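Local coordinates for protein transmembrane oligosaccharyl transferase (Archaeoglobus fulgidus, PDB 3WAJ) that belongs to the STT3/AglB family of membrane proteins, joining a helical transmembrane part of the GT-C class to a large globular C-terminal part, and holds a zinc ion, at residues 60-71 and 520-528; 701-709 and 738-746. All coordinates share one frame; numbering follows the deposited sequence.

In the fold
The two contacts follow one another along the chain: contact 1 is closed by residue 528, well before contact 2 opens at 701. Their centres lie about 40 Å apart and their nearest atoms about 26 Å apart, so they do not touch. Contact 1 joins segments 449 positions apart and ties the stretch after helix 47-60, in the STT3 N-terminal family region, to helix 517-524 in the AglB core region, thereby joining the membrane part to the C-terminal part. Contact 2 is far more local, with 28 residues between its segments, and sets helix 703-708 across the start of helix 740-755. One contact thus couples two large parts; the other orders helices within the C-terminal part.

Contact 1: 60-71 and 520-528; sequences HNFPHRIWFDPF and YDEYYLQLY
Beyond helix 47-60 the loop runs alongside the chain that follows helix 517-524, the CA atoms of Ile66 and Leu527 approaching to 5.7 Å, and an inverse gamma turn is centred on Leu527. After the short strand 68-69 comes an Asx turn, Asp69 OD1 accepting from Phe71 N, while Asp69 OD2 is held by Arg53 and Tyr50. Phe71 makes an edge-to-face pair with Tyr524, whose ring edge meets the Phe71 face with centroids 5.4 Å apart and planes at 90°. Pro70, compact and stiff, suits the face of Tyr528: its CD lies 3.7 Å from the ring centroid in a CH-pi contact, and Ile66 CD1 reaches the ring edge. The phenol is fixed at its far end, because Tyr528 OH donates to Tyr523 O and is also hydrogen-bonded to Arg53 NH2. Toward the other end, the imidazole of His60, with CG anti to the backbone N (chi1 -174°), offers a face to Leu525 CB. Asparagine suits position 61 by having both a donor and an acceptor: Asn61 ND2 gives a 2.8 Å bond to Leu525 O, arriving above the carbonyl plane, and Asn61 OD1 accepts from a water, 3.1 Å away, that in turn accepts from Leu527 N.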
loop_
_atom_site.group_PDB
_atom_site.type_symbol
_atom_site.label_atom_id
_atom_site.label_comp_id
_atom_site.label_asym_id
_atom_site.label_seq_id
_atom_site.Cartn_x
_atom_site.Cartn_y
_atom_site.Cartn_z
ATOM N N HIS A 60 1.221 -21.614 -12.014
ATOM C CA HIS A 60 0.778 -22.085 -13.320
ATOM C C HIS A 60 1.918 -22.247 -14.333
ATOM O O HIS A 60 1.934 -23.213 -15.094
ATOM C CB HIS A 60 -0.278 -21.147 -13.888
ATOM C CG HIS A 60 -0.887 -21.638 -15.165
ATOM N ND1 HIS A 60 -1.947 -22.518 -15.193
ATOM C CD2 HIS A 60 -0.579 -21.372 -16.457
ATOM C CE1 HIS A 60 -2.274 -22.766 -16.449
ATOM N NE2 HIS A 60 -1.456 -22.088 -17.236
ATOM N N ASN A 61 2.852 -21.299 -14.352
ATOM C CA ASN A 61 3.944 -21.302 -15.322
ATOM C C ASN A 61 5.277 -21.806 -14.727
ATOM O O ASN A 61 6.367 -21.474 -15.219
ATOM C CB ASN A 61 4.134 -19.898 -15.906
ATOM C CG ASN A 61 2.883 -19.368 -16.577
ATOM O OD1 ASN A 61 2.463 -19.878 -17.623
ATOM N ND2 ASN A 61 2.292 -18.320 -15.994
ATOM N N PHE A 62 5.184 -22.612 -13.675
ATOM C CA PHE A 62 6.351 -22.994 -12.888
ATOM C C PHE A 62 7.436 -23.726 -13.708
ATOM O O PHE A 62 7.138 -24.630 -14.502
ATOM C CB PHE A 62 5.921 -23.823 -11.661
ATOM C CG PHE A 62 6.902 -23.757 -10.521
ATOM C CD1 PHE A 62 7.824 -24.778 -10.316
ATOM C CD2 PHE A 62 6.921 -22.660 -9.666
ATOM C CE1 PHE A 62 8.734 -24.713 -9.269
ATOM C CE2 PHE A 62 7.834 -22.586 -8.612
ATOM C CZ PHE A 62 8.740 -23.612 -8.418
ATOM N N PRO A 63 8.711 -23.355 -13.496
ATOM C CA PRO A 63 9.158 -22.371 -12.507
ATOM C C PRO A 63 9.402 -20.985 -13.091
ATOM O O PRO A 63 10.294 -20.281 -12.606
ATOM C CB PRO A 63 10.505 -22.941 -12.082
ATOM C CG PRO A 63 11.066 -23.448 -13.400
ATOM C CD PRO A 63 9.862 -24.008 -14.154
ATOM N N HIS A 64 8.656 -20.589 -14.114
ATOM C CA HIS A 64 8.863 -19.254 -14.660
ATOM C C HIS A 64 7.931 -18.251 -13.986
ATOM O O HIS A 64 6.893 -18.633 -13.451
ATOM C CB HIS A 64 8.671 -19.252 -16.174
ATOM C CG HIS A 64 9.498 -20.280 -16.883
ATOM N ND1 HIS A 64 10.792 -20.038 -17.295
ATOM C CD2 HIS A 64 9.214 -21.552 -17.249
ATOM C CE1 HIS A 64 11.268 -21.121 -17.887
ATOM N NE2 HIS A 64 10.331 -22.051 -17.872
ATOM N N ARG A 65 8.312 -16.976 -13.994
ATOM C CA ARG A 65 7.434 -15.929 -13.482
ATOM C C ARG A 65 7.466 -14.761 -14.438
ATOM O O ARG A 65 8.395 -14.637 -15.232
ATOM C CB ARG A 65 7.830 -15.490 -12.060
ATOM C CG ARG A 65 9.250 -14.961 -11.919
ATOM C CD ARG A 65 9.360 -13.994 -10.751
ATOM N NE ARG A 65 8.710 -12.705 -11.026
ATOM C CZ ARG A 65 8.647 -11.685 -10.172
ATOM N NH1 ARG A 65 9.191 -11.800 -8.970
ATOM N NH2 ARG A 65 8.032 -10.553 -10.522
ATOM N N ILE A 66 6.431 -13.924 -14.384
ATOM C CA ILE A 66 6.383 -12.709 -15.199
ATOM C C ILE A 66 7.215 -11.589 -14.553
ATOM O O ILE A 66 7.497 -11.616 -13.346
ATOM C CB ILE A 66 4.935 -12.230 -15.362
ATOM C CG1 ILE A 66 4.368 -11.805 -14.002
ATOM C CG2 ILE A 66 4.085 -13.327 -15.991
ATOM C CD1 ILE A 66 3.019 -11.108 -14.078
ATOM N N TRP A 67 7.592 -10.600 -15.358
ATOM C CA TRP A 67 8.308 -9.417 -14.874
ATOM C C TRP A 67 7.606 -8.198 -15.410
ATOM O O TRP A 67 8.073 -7.060 -15.268
ATOM C CB TRP A 67 9.767 -9.446 -15.362
ATOM C CG TRP A 67 10.469 -10.624 -14.798
ATOM C CD1 TRP A 67 10.614 -11.855 -15.378
ATOM C CD2 TRP A 67 11.063 -10.718 -13.498
ATOM N NE1 TRP A 67 11.289 -12.698 -14.527
ATOM C CE2 TRP A 67 11.578 -12.025 -13.368
ATOM C CE3 TRP A 67 11.220 -9.818 -12.436
ATOM C CZ2 TRP A 67 12.241 -12.454 -12.213
ATOM C CZ3 TRP A 67 11.876 -10.236 -11.300
ATOM C CH2 TRP A 67 12.383 -11.546 -11.194
ATOM N N PHE A 68 6.465 -8.456 -16.037
ATOM C CA PHE A 68 5.589 -7.402 -16.525
ATOM C C PHE A 68 4.137 -7.901 -16.538
ATOM O O PHE A 68 3.874 -9.086 -16.779
ATOM C CB PHE A 68 6.053 -6.945 -17.914
ATOM C CG PHE A 68 5.223 -5.842 -18.498
ATOM C CD1 PHE A 68 5.494 -4.516 -18.187
ATOM C CD2 PHE A 68 4.164 -6.131 -19.355
ATOM C CE1 PHE A 68 4.733 -3.483 -18.729
ATOM C CE2 PHE A 68 3.389 -5.108 -19.902
ATOM C CZ PHE A 68 3.676 -3.777 -19.587
ATOM N N ASP A 69 3.199 -6.999 -16.254
ATOM C CA ASP A 69 1.825 -7.399 -15.976
ATOM C C ASP A 69 0.881 -6.453 -16.680
ATOM O O ASP A 69 0.569 -5.386 -16.168
ATOM C CB ASP A 69 1.576 -7.393 -14.457
ATOM C CG ASP A 69 0.145 -7.844 -14.065
ATOM O OD1 ASP A 69 -0.627 -8.301 -14.935
ATOM O OD2 ASP A 69 -0.198 -7.762 -12.869
ATOM N N PRO A 70 0.435 -6.833 -17.884
ATOM C CA PRO A 70 -0.477 -5.973 -18.643
ATOM C C PRO A 70 -1.876 -5.945 -18.047
ATOM O O PRO A 70 -2.728 -5.173 -18.501
ATOM C CB PRO A 70 -0.506 -6.635 -20.035
ATOM C CG PRO A 70 -0.138 -8.058 -19.781
ATOM C CD PRO A 70 0.871 -8.006 -18.667
ATOM N N PHE A 71 -2.101 -6.783 -17.040
ATOM C CA PHE A 71 -3.417 -6.914 -16.418
ATOM C C PHE A 71 -3.668 -5.749 -15.456
ATOM O O PHE A 71 -4.806 -5.498 -15.044
ATOM C CB PHE A 71 -3.500 -8.223 -15.658
ATOM C CG PHE A 71 -4.804 -8.966 -15.830
ATOM C CD1 PHE A 71 -5.951 -8.550 -15.165
ATOM C CD2 PHE A 71 -4.859 -10.128 -16.603
ATOM C CE1 PHE A 71 -7.126 -9.239 -15.294
ATOM C CE2 PHE A 71 -6.042 -10.829 -16.731
ATOM C CZ PHE A 71 -7.184 -10.378 -16.075
ATOM N N TYR A 520 -10.439 -13.424 -19.526
ATOM C CA TYR A 520 -9.746 -12.825 -18.390
ATOM C C TYR A 520 -9.110 -13.911 -17.521
ATOM O O TYR A 520 -7.953 -13.781 -17.126
ATOM C CB TYR A 520 -10.694 -11.912 -17.589
ATOM C CG TYR A 520 -11.006 -10.634 -18.335
ATOM C CD1 TYR A 520 -10.016 -9.679 -18.543
ATOM C CD2 TYR A 520 -12.270 -10.389 -18.847
ATOM C CE1 TYR A 520 -10.276 -8.505 -19.231
ATOM C CE2 TYR A 520 -12.547 -9.208 -19.550
ATOM C CZ TYR A 520 -11.540 -8.281 -19.737
ATOM O OH TYR A 520 -11.792 -7.117 -20.426
ATOM N N ASP A 521 -9.842 -14.995 -17.251
ATOM C CA ASP A 521 -9.280 -16.094 -16.453
ATOM C C ASP A 521 -8.085 -16.789 -17.098
ATOM O O ASP A 521 -7.099 -17.059 -16.414
ATOM C CB ASP A 521 -10.363 -17.097 -16.024
ATOM C CG ASP A 521 -11.304 -16.530 -14.945
ATOM O OD1 ASP A 521 -12.244 -17.243 -14.550
ATOM O OD2 ASP A 521 -11.102 -15.390 -14.485
ATOM N N GLU A 522 -8.146 -17.060 -18.402
ATOM C CA GLU A 522 -6.973 -17.633 -19.101
ATOM C C GLU A 522 -5.798 -16.674 -19.067
ATOM O O GLU A 522 -4.668 -17.063 -18.773
ATOM C CB GLU A 522 -7.249 -17.879 -20.587
ATOM C CG GLU A 522 -8.446 -18.700 -20.934
ATOM C CD GLU A 522 -8.858 -18.475 -22.371
ATOM O OE1 GLU A 522 -8.576 -17.372 -22.888
ATOM O OE2 GLU A 522 -9.440 -19.393 -22.983
ATOM N N TYR A 523 -6.073 -15.419 -19.422
ATOM C CA TYR A 523 -5.018 -14.430 -19.638
ATOM C C TYR A 523 -4.294 -14.149 -18.325
ATOM O O TYR A 523 -3.073 -14.019 -18.291
ATOM C CB TYR A 523 -5.597 -13.139 -20.257
ATOM C CG TYR A 523 -4.540 -12.215 -20.812
ATOM C CD1 TYR A 523 -4.519 -10.881 -20.468
ATOM C CD2 TYR A 523 -3.545 -12.691 -21.666
ATOM C CE1 TYR A 523 -3.554 -10.021 -20.976
ATOM C CE2 TYR A 523 -2.565 -11.853 -22.165
ATOM C CZ TYR A 523 -2.579 -10.515 -21.823
ATOM O OH TYR A 523 -1.612 -9.659 -22.308
ATOM N N TYR A 524 -5.068 -14.094 -17.245
ATOM C CA TYR A 524 -4.555 -13.951 -15.885
ATOM C C TYR A 524 -3.397 -14.909 -15.599
ATOM O O TYR A 524 -2.478 -14.567 -14.849
ATOM C CB TYR A 524 -5.707 -14.230 -14.914
ATOM C CG TYR A 524 -5.481 -13.822 -13.478
ATOM C CD1 TYR A 524 -5.127 -14.765 -12.521
ATOM C CD2 TYR A 524 -5.634 -12.496 -13.080
ATOM C CE1 TYR A 524 -4.930 -14.411 -11.209
ATOM C CE2 TYR A 524 -5.429 -12.121 -11.757
ATOM C CZ TYR A 524 -5.081 -13.089 -10.826
ATOM O OH TYR A 524 -4.880 -12.757 -9.504
ATOM N N LEU A 525 -3.433 -16.099 -16.208
ATOM C CA LEU A 525 -2.439 -17.127 -15.897
ATOM C C LEU A 525 -1.299 -17.234 -16.911
ATOM O O LEU A 525 -0.411 -18.067 -16.763
ATOM C CB LEU A 525 -3.116 -18.472 -15.688
ATOM C CG LEU A 525 -4.182 -18.409 -14.591
ATOM C CD1 LEU A 525 -4.999 -19.680 -14.567
ATOM C CD2 LEU A 525 -3.522 -18.180 -13.223
ATOM N N GLN A 526 -1.307 -16.374 -17.926
ATOM C CA GLN A 526 -0.295 -16.441 -18.979
ATOM C C GLN A 526 1.028 -15.797 -18.604
ATOM O O GLN A 526 1.086 -14.781 -17.883
ATOM C CB GLN A 526 -0.791 -15.776 -20.266
ATOM C CG GLN A 526 -1.934 -16.486 -20.919
ATOM C CD GLN A 526 -1.573 -17.899 -21.291
ATOM O OE1 GLN A 526 -2.168 -18.850 -20.790
ATOM N NE2 GLN A 526 -0.594 -18.047 -22.176
ATOM N N LEU A 527 2.088 -16.369 -19.158
ATOM C CA LEU A 527 3.427 -15.886 -18.929
ATOM C C LEU A 527 3.717 -14.753 -19.894
ATOM O O LEU A 527 4.324 -14.964 -20.938
ATOM C CB LEU A 527 4.422 -17.029 -19.129
ATOM C CG LEU A 527 5.861 -16.679 -18.770
ATOM C CD1 LEU A 527 5.954 -16.364 -17.275
ATOM C CD2 LEU A 527 6.784 -17.819 -19.157
ATOM N N TYR A 528 3.281 -13.550 -19.551
ATOM C CA TYR A 528 3.500 -12.398 -20.419
ATOM C C TYR A 528 4.989 -12.184 -20.631
ATOM O O TYR A 528 5.791 -12.409 -19.727
ATOM C CB TYR A 528 2.871 -11.131 -19.822
ATOM C CG TYR A 528 1.610 -11.419 -19.061
ATOM C CD1 TYR A 528 0.421 -11.667 -19.725
ATOM C CD2 TYR A 528 1.610 -11.455 -17.671
ATOM C CE1 TYR A 528 -0.736 -11.946 -19.027
ATOM C CE2 TYR A 528 0.462 -11.725 -16.964
ATOM C CZ TYR A 528 -0.712 -11.973 -17.646
ATOM O OH TYR A 528 -1.863 -12.250 -16.953
HETATM O O HOH W 1 1.969 -19.277 -20.604
HETATM O O HOH W 2 7.494 -10.885 -18.310
#

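Contact 2: 701-709 and 738-746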
loop_
_atom_site.group_PDB
_atom_site.type_symbol
_atom_site.label_atom_id
_atom_site.label_comp_id
_atom_site.label_asym_id
_atom_site.label_seq_id
_atom_site.Cartn_x
_atom_site.Cartn_y
_atom_site.Cartn_z
ATOM N N TYR A 701 -24.978 -1.460 2.913
ATOM C CA TYR A 701 -24.695 -0.148 3.499
ATOM C C TYR A 701 -23.400 -0.148 4.306
ATOM O O TYR A 701 -22.921 -1.216 4.708
ATOM C CB TYR A 701 -25.845 0.258 4.436
ATOM C CG TYR A 701 -27.134 0.582 3.715
ATOM C CD1 TYR A 701 -27.290 1.795 3.065
ATOM C CD2 TYR A 701 -28.198 -0.321 3.700
ATOM C CE1 TYR A 701 -28.458 2.105 2.402
ATOM C CE2 TYR A 701 -29.386 -0.018 3.034
ATOM C CZ TYR A 701 -29.498 1.199 2.388
ATOM O OH TYR A 701 -30.650 1.538 1.725
ATOM N N PRO A 702 -22.827 1.048 4.557
ATOM C CA PRO A 702 -21.812 1.108 5.622
ATOM C C PRO A 702 -22.393 0.545 6.925
ATOM O O PRO A 702 -23.592 0.704 7.181
ATOM C CB PRO A 702 -21.525 2.610 5.775
ATOM C CG PRO A 702 -22.454 3.340 4.811
ATOM C CD PRO A 702 -22.923 2.312 3.805
ATOM N N ALA A 703 -21.549 -0.100 7.723
ATOM C CA ALA A 703 -21.974 -0.816 8.921
ATOM C C ALA A 703 -22.936 -0.046 9.852
ATOM O O ALA A 703 -23.961 -0.584 10.276
ATOM C CB ALA A 703 -20.746 -1.293 9.704
ATOM N N GLU A 704 -22.590 1.196 10.176
ATOM C CA GLU A 704 -23.330 1.961 11.172
ATOM C C GLU A 704 -24.761 2.209 10.737
ATOM O O GLU A 704 -25.668 2.221 11.569
ATOM C CB GLU A 704 -22.614 3.277 11.520
ATOM C CG GLU A 704 -22.621 4.310 10.389
ATOM C CD GLU A 704 -21.477 4.151 9.356
ATOM O OE1 GLU A 704 -20.610 3.228 9.503
ATOM O OE2 GLU A 704 -21.463 4.986 8.406
ATOM N N TRP A 705 -24.973 2.368 9.432
ATOM C CA TRP A 705 -26.317 2.596 8.908
ATOM C C TRP A 705 -27.102 1.296 8.732
ATOM O O TRP A 705 -28.333 1.265 8.855
ATOM C CB TRP A 705 -26.276 3.466 7.642
ATOM C CG TRP A 705 -26.162 4.922 8.018
ATOM C CD1 TRP A 705 -25.012 5.659 8.133
ATOM C CD2 TRP A 705 -27.234 5.796 8.395
ATOM N NE1 TRP A 705 -25.305 6.941 8.541
ATOM C CE2 TRP A 705 -26.660 7.052 8.712
ATOM C CE3 TRP A 705 -28.620 5.638 8.500
ATOM C CZ2 TRP A 705 -27.437 8.154 9.125
ATOM C CZ3 TRP A 705 -29.392 6.727 8.903
ATOM C CH2 TRP A 705 -28.796 7.972 9.208
ATOM N N LYS A 706 -26.384 0.212 8.476
ATOM C CA LYS A 706 -27.017 -1.100 8.450
ATOM C C LYS A 706 -27.603 -1.312 9.843
ATOM O O LYS A 706 -28.763 -1.701 10.013
ATOM C CB LYS A 706 -25.977 -2.171 8.112
ATOM C CG LYS A 706 -26.485 -3.601 8.186
ATOM C CD LYS A 706 -27.417 -3.941 7.039
ATOM C CE LYS A 706 -27.657 -5.441 6.980
ATOM N NZ LYS A 706 -28.598 -5.848 5.896
ATOM N N SER A 707 -26.791 -0.979 10.838
ATOM C CA SER A 707 -27.156 -1.092 12.242
ATOM C C SER A 707 -28.289 -0.130 12.647
ATOM O O SER A 707 -29.235 -0.536 13.323
ATOM C CB SER A 707 -25.900 -0.899 13.096
ATOM O OG SER A 707 -26.243 -0.601 14.425
ATOM N N TYR A 708 -28.213 1.128 12.213
ATOM C CA TYR A 708 -29.300 2.082 12.458
ATOM C C TYR A 708 -30.645 1.612 11.906
ATOM O O TYR A 708 -31.679 1.875 12.500
ATOM C CB TYR A 708 -29.007 3.439 11.813
ATOM C CG TYR A 708 -27.938 4.259 12.478
ATOM C CD1 TYR A 708 -27.645 4.104 13.817
ATOM C CD2 TYR A 708 -27.225 5.202 11.751
ATOM C CE1 TYR A 708 -26.659 4.873 14.425
ATOM C CE2 TYR A 708 -26.240 5.964 12.339
ATOM C CZ TYR A 708 -25.957 5.801 13.673
ATOM O OH TYR A 708 -24.966 6.573 14.245
ATOM N N SER A 709 -30.624 0.961 10.747
ATOM C CA SER A 709 -31.856 0.718 9.985
ATOM C C SER A 709 -32.840 -0.187 10.717
ATOM O O SER A 709 -34.019 -0.223 10.384
ATOM C CB SER A 709 -31.547 0.125 8.615
ATOM O OG SER A 709 -31.143 -1.219 8.759
ATOM N N PRO A 738 -18.090 12.538 11.880
ATOM C CA PRO A 738 -19.104 11.472 11.791
ATOM C C PRO A 738 -18.613 10.270 10.987
ATOM O O PRO A 738 -17.651 10.413 10.208
ATOM C CB PRO A 738 -20.260 12.140 11.028
ATOM C CG PRO A 738 -19.988 13.655 11.118
ATOM C CD PRO A 738 -18.491 13.764 11.153
ATOM N N THR A 739 -19.262 9.112 11.176
ATOM C CA THR A 739 -19.025 7.941 10.329
ATOM C C THR A 739 -19.323 8.310 8.884
ATOM O O THR A 739 -20.155 9.187 8.620
ATOM C CB THR A 739 -19.904 6.741 10.730
ATOM O OG1 THR A 739 -21.280 7.101 10.580
ATOM C CG2 THR A 739 -19.630 6.299 12.176
ATOM N N MET A 740 -18.673 7.626 7.953
ATOM C CA MET A 740 -18.748 8.021 6.545
ATOM C C MET A 740 -20.160 8.011 5.957
ATOM O O MET A 740 -20.513 8.889 5.166
ATOM C CB MET A 740 -17.778 7.190 5.707
ATOM C CG MET A 740 -16.339 7.645 5.891
ATOM S SD MET A 740 -15.118 6.614 5.058
ATOM C CE MET A 740 -15.487 5.034 5.862
ATOM N N GLY A 741 -20.966 7.029 6.347
ATOM C CA GLY A 741 -22.370 7.000 5.964
ATOM C C GLY A 741 -23.121 8.251 6.396
ATOM O O GLY A 741 -23.928 8.823 5.642
ATOM N N THR A 742 -22.849 8.693 7.614
ATOM C CA THR A 742 -23.429 9.938 8.096
ATOM C C THR A 742 -22.870 11.131 7.306
ATOM O O THR A 742 -23.600 12.082 6.971
ATOM C CB THR A 742 -23.192 10.102 9.591
ATOM O OG1 THR A 742 -23.884 9.054 10.279
ATOM C CG2 THR A 742 -23.689 11.452 10.075
ATOM N N GLN A 743 -21.589 11.079 6.979
ATOM C CA GLN A 743 -21.004 12.168 6.194
ATOM C C GLN A 743 -21.714 12.324 4.871
ATOM O O GLN A 743 -21.973 13.442 4.430
ATOM C CB GLN A 743 -19.517 11.938 5.974
ATOM C CG GLN A 743 -18.718 11.894 7.246
ATOM C CD GLN A 743 -17.246 11.868 6.959
ATOM O OE1 GLN A 743 -16.830 12.198 5.853
ATOM N NE2 GLN A 743 -16.442 11.466 7.943
ATOM N N GLU A 744 -22.023 11.199 4.234
ATOM C CA GLU A 744 -22.723 11.230 2.948
ATOM C C GLU A 744 -24.135 11.829 3.121
ATOM O O GLU A 744 -24.577 12.660 2.314
ATOM C CB GLU A 744 -22.804 9.817 2.359
ATOM C CG GLU A 744 -23.874 9.655 1.286
ATOM C CD GLU A 744 -23.935 8.232 0.729
ATOM O OE1 GLU A 744 -25.055 7.703 0.527
ATOM O OE2 GLU A 744 -22.855 7.644 0.483
ATOM N N VAL A 745 -24.828 11.405 4.182
ATOM C CA VAL A 745 -26.139 11.967 4.510
ATOM C C VAL A 745 -26.023 13.478 4.664
ATOM O O VAL A 745 -26.808 14.223 4.093
ATOM C CB VAL A 745 -26.765 11.328 5.785
ATOM C CG1 VAL A 745 -27.962 12.119 6.233
ATOM C CG2 VAL A 745 -27.188 9.880 5.507
ATOM N N LEU A 746 -25.020 13.932 5.406
ATOM C CA LEU A 746 -24.831 15.366 5.577
ATOM C C LEU A 746 -24.457 16.092 4.263
ATOM O O LEU A 746 -24.934 17.202 4.000
ATOM C CB LEU A 746 -23.823 15.642 6.694
ATOM C CG LEU A 746 -24.285 15.176 8.081
ATOM C CD1 LEU A 746 -23.241 15.494 9.164
ATOM C CD2 LEU A 746 -25.632 15.801 8.423
#
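Glu704 reaches Thr739 and Gly741 because its CG stands between the backbone N and the carbonyl carbon (chi1 69°) and its chain is bent at chi2 (-85°), while the indole of Trp705, its CG beside the backbone N, swings against the same helix start. Helix 703-708, with Pro702 at its N-cap position, crosses the opening turns of helix 740-755 almost perpendicularly, the axes of 703-708 and 740-746 approaching to 9.2 Å at 82°. Glu704 OE2 accepts from Gly741 N at 2.9 Å, met nearly in line with its C-O bond, and lies 3.0 Å from OG1 of Thr739, the N-cap residue. Glycine fits here since, with no side chain, it lets its neighbours close on the backbone: Trp705 CD1 comes within 3.7 Å of Gly741 CA, and Pro702 CG within 3.8 Å of the same atom. Tryptophan brings both a donor and a broad apolar surface. Its NE1 donates to Thr742 OG1 over 3.1 Å, with the oxygen tilted out of the ring plane. Tyr708 CD2 covers the centre of one indole face, and Val745 CG2 sits over the opposite one, nearer the rim and 4.0 Å from Trp705 CZ2. Glu727, on helix 717-732, adds a second carboxylate, hydrogen-bonded to Thr742 OG1, Tyr708 OH and Thr739 N. The chemistry suggests a helix start that gathers two carboxylates: Glu704 accepts from Gly741 N and Glu727 from Thr739 N, and the positive end of the helix dipole probably favours their ionised form.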